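Local structure of ParB-C (4RS7) at the interface of chains A and B. The protein probably binds DNA through its histone-like fold as the C-terminal domain of ParB, part of an archaeal plasmid DNA segregation machinery. Coordinates in Å, arbitrary orientation; residue numbers count along the deposited sequence, not the author numbering. Chains: chain A/B, ParB-C.

The interface of chains A and B. Residues chain A 47, 51-52, 73, 77; chain B 33-34, 36-37.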
ATOM      1  N   LEU A  47       2.986  11.312  -0.783  1.00 12.66           N
ATOM      2  CA  LEU A  47       1.850  12.151  -0.416  1.00 16.43           C
ATOM      3  C   LEU A  47       1.902  12.476   1.074  1.00 17.40           C
ATOM      4  O   LEU A  47       1.714  13.623   1.468  1.00 16.11           O
ATOM      5  CB  LEU A  47       0.520  11.482  -0.770  1.00 13.25           C
ATOM      6  CG  LEU A  47      -0.744  12.261  -0.378  1.00 13.74           C
ATOM      7  CD1 LEU A  47      -0.726  13.655  -0.979  1.00 17.51           C
ATOM      8  CD2 LEU A  47      -2.000  11.513  -0.797  1.00 15.86           C
ATOM      9  N   THR A  51       2.224  16.371   2.838  1.00 12.25           N
ATOM     10  CA  THR A  51       0.970  16.904   3.355  1.00 13.52           C
ATOM     11  C   THR A  51       0.876  16.762   4.870  1.00 20.60           C
ATOM     12  O   THR A  51       1.359  17.618   5.607  1.00 19.93           O
ATOM     13  CB  THR A  51      -0.267  16.258   2.678  1.00 18.28           C
ATOM     14  OG1 THR A  51      -0.231  14.835   2.845  1.00 15.00           O
ATOM     15  CG2 THR A  51      -0.306  16.595   1.190  1.00 16.99           C
ATOM     16  N   VAL A  52       0.262  15.679   5.330  1.00 19.09           N
ATOM     17  CA  VAL A  52       0.025  15.506   6.759  1.00 20.18           C
ATOM     18  C   VAL A  52       1.307  15.497   7.592  1.00 17.95           C
ATOM     19  O   VAL A  52       1.310  15.978   8.725  1.00 19.79           O
ATOM     20  CB  VAL A  52      -0.807  14.247   7.056  1.00 16.28           C
ATOM     21  CG1 VAL A  52      -1.078  14.138   8.554  1.00 15.62           C
ATOM     22  CG2 VAL A  52      -2.109  14.290   6.283  1.00 19.04           C
HETATM   23  N   MSE A  73      -3.575   5.726   9.740  1.00 14.00           N
HETATM   24  CA  MSE A  73      -4.297   6.174   8.552  1.00 16.40           C
HETATM   25  C   MSE A  73      -4.403   5.100   7.470  1.00 16.78           C
HETATM   26  O   MSE A  73      -5.456   4.947   6.847  1.00 15.52           O
HETATM   27  CB  MSE A  73      -3.646   7.428   7.953  1.00 11.46           C
HETATM   28  CG  MSE A  73      -4.291   7.890   6.644  1.00 14.40           C
HETATM   29 SE   MSE A  73      -3.386   9.414   5.829  1.00 19.83          SE
HETATM   30  CE  MSE A  73      -4.039  10.836   7.004  1.00 17.23           C
ATOM     31  N   TYR A  77      -5.693  -0.048   4.417  1.00 13.70           N
ATOM     32  CA  TYR A  77      -5.468  -0.081   2.973  1.00 15.41           C
ATOM     33  C   TYR A  77      -4.440  -1.132   2.553  1.00 17.10           C
ATOM     34  O   TYR A  77      -4.286  -1.410   1.364  1.00 17.25           O
ATOM     35  CB  TYR A  77      -5.002   1.289   2.478  1.00 14.47           C
ATOM     36  CG  TYR A  77      -5.970   2.423   2.753  1.00 14.41           C
ATOM     37  CD1 TYR A  77      -5.500   3.696   3.047  1.00 13.47           C
ATOM     38  CD2 TYR A  77      -7.344   2.228   2.700  1.00 19.77           C
ATOM     39  CE1 TYR A  77      -6.366   4.741   3.293  1.00 16.48           C
ATOM     40  CE2 TYR A  77      -8.224   3.274   2.943  1.00 17.47           C
ATOM     41  CZ  TYR A  77      -7.724   4.528   3.239  1.00 21.07           C
ATOM     42  OH  TYR A  77      -8.575   5.581   3.486  1.00 23.24           O
TER
ATOM     43  N   ILE B  33      -6.674  13.877   2.666  1.00 14.41           N
ATOM     44  CA  ILE B  33      -5.531  13.001   2.428  1.00 15.26           C
ATOM     45  C   ILE B  33      -5.892  11.537   2.700  1.00 15.48           C
ATOM     46  O   ILE B  33      -5.548  10.645   1.919  1.00 15.57           O
ATOM     47  CB  ILE B  33      -4.319  13.419   3.272  1.00 16.36           C
ATOM     48  CG1 ILE B  33      -3.882  14.836   2.892  1.00 13.67           C
ATOM     49  CG2 ILE B  33      -3.177  12.447   3.075  1.00 13.05           C
ATOM     50  CD1 ILE B  33      -3.503  14.979   1.438  1.00 14.81           C
ATOM     51  N   TRP B  34      -6.595  11.305   3.804  1.00 15.83           N
ATOM     52  CA  TRP B  34      -7.080   9.977   4.175  1.00 14.53           C
ATOM     53  C   TRP B  34      -7.827   9.319   3.016  1.00 15.88           C
ATOM     54  O   TRP B  34      -7.549   8.172   2.656  1.00 14.41           O
ATOM     55  CB  TRP B  34      -7.986  10.096   5.406  1.00 15.55           C
ATOM     56  CG  TRP B  34      -8.656   8.826   5.842  1.00 14.83           C
ATOM     57  CD1 TRP B  34      -8.069   7.608   6.035  1.00 16.31           C
ATOM     58  CD2 TRP B  34     -10.037   8.663   6.189  1.00 15.46           C
ATOM     59  NE1 TRP B  34      -9.004   6.693   6.457  1.00 19.01           N
ATOM     60  CE2 TRP B  34     -10.223   7.317   6.559  1.00 18.47           C
ATOM     61  CE3 TRP B  34     -11.141   9.524   6.207  1.00 19.41           C
ATOM     62  CZ2 TRP B  34     -11.460   6.809   6.945  1.00 20.65           C
ATOM     63  CZ3 TRP B  34     -12.368   9.019   6.594  1.00 20.76           C
ATOM     64  CH2 TRP B  34     -12.518   7.675   6.958  1.00 19.79           C
ATOM     65  N   ASN B  36      -7.674  10.297  -0.147  1.00 16.75           N
ATOM     66  CA  ASN B  36      -6.747  10.250  -1.271  1.00 13.83           C
ATOM     67  C   ASN B  36      -5.855   9.009  -1.196  1.00 20.96           C
ATOM     68  O   ASN B  36      -5.579   8.364  -2.209  1.00 17.71           O
ATOM     69  CB  ASN B  36      -5.891  11.521  -1.280  1.00 21.45           C
ATOM     70  CG  ASN B  36      -5.366  11.875  -2.658  1.00 38.69           C
ATOM     71  OD1 ASN B  36      -5.244  11.018  -3.540  1.00 39.08           O
ATOM     72  ND2 ASN B  36      -5.044  13.151  -2.848  1.00 31.68           N
HETATM   73  N   MSE B  37      -5.408   8.672   0.009  1.00 13.50           N
HETATM   74  CA  MSE B  37      -4.577   7.486   0.205  1.00 14.41           C
HETATM   75  C   MSE B  37      -5.275   6.231  -0.300  1.00 15.23           C
HETATM   76  O   MSE B  37      -4.638   5.366  -0.892  1.00 18.48           O
HETATM   77  CB  MSE B  37      -4.204   7.310   1.679  1.00 18.92           C
HETATM   78  CG  MSE B  37      -3.213   8.338   2.191  1.00 13.32           C
HETATM   79 SE   MSE B  37      -1.424   8.124   1.411  1.00 20.38          SE
HETATM   80  CE  MSE B  37      -0.587   9.675   2.224  1.00 17.47           C
TER
HETATM   81  O   HOH W   1      -7.961   4.168   7.946  1.00 25.18           O
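With CG anti to the backbone N (chi1 175°), B:Trp34 turns its indole away from the backbone N, with CG beside its own carbonyl carbon, while A:Tyr77, CG beside the backbone N (chi1 -59°), brings its phenol across at about a right angle. The setting is the two-fold dimer of a histone-like fold, where helix 24-49 of chain B lies between helices 24-50 and 63-74 of chain A. The A:Tyr77 hydroxyl OH donates to the backbone carbonyl O of B:Trp34 at 2.9 Å, from above the carbonyl plane. The A:Tyr77 ring also packs through CE1 against CB of B:Met37 at 3.7 Å. A phenylalanine here would probably lose the hydrogen bond that ties the two chains together at this point. At the indole, NE1 reaches water 1 at 3.1 Å, which continues to the carbonyl O of A:Met73 at 2.8 Å. Selenomethionine A:Met73 extends along its chain, then bends at chi3 (-76°); its SE meets CG of selenomethionine B:Met37, the two side chains crossing nearly perpendicularly. B:Met37 turns at chi2 and runs its methyl CE obliquely over A:Leu47, 3.7 Å from CB. One turn back along the helix, B:Ile33 points CD1 tip to tip at A:Thr51, 3.6 Å from CG2, and runs past A:Val52 in the opposite direction, CB facing its CG2. A:Thr51 holds OG1 in the crowded position between N and the carbonyl carbon, where it donates to O of A:Leu47 at 2.7 Å, fixing its rotation as helix 24-50 gives way to helix 52-58.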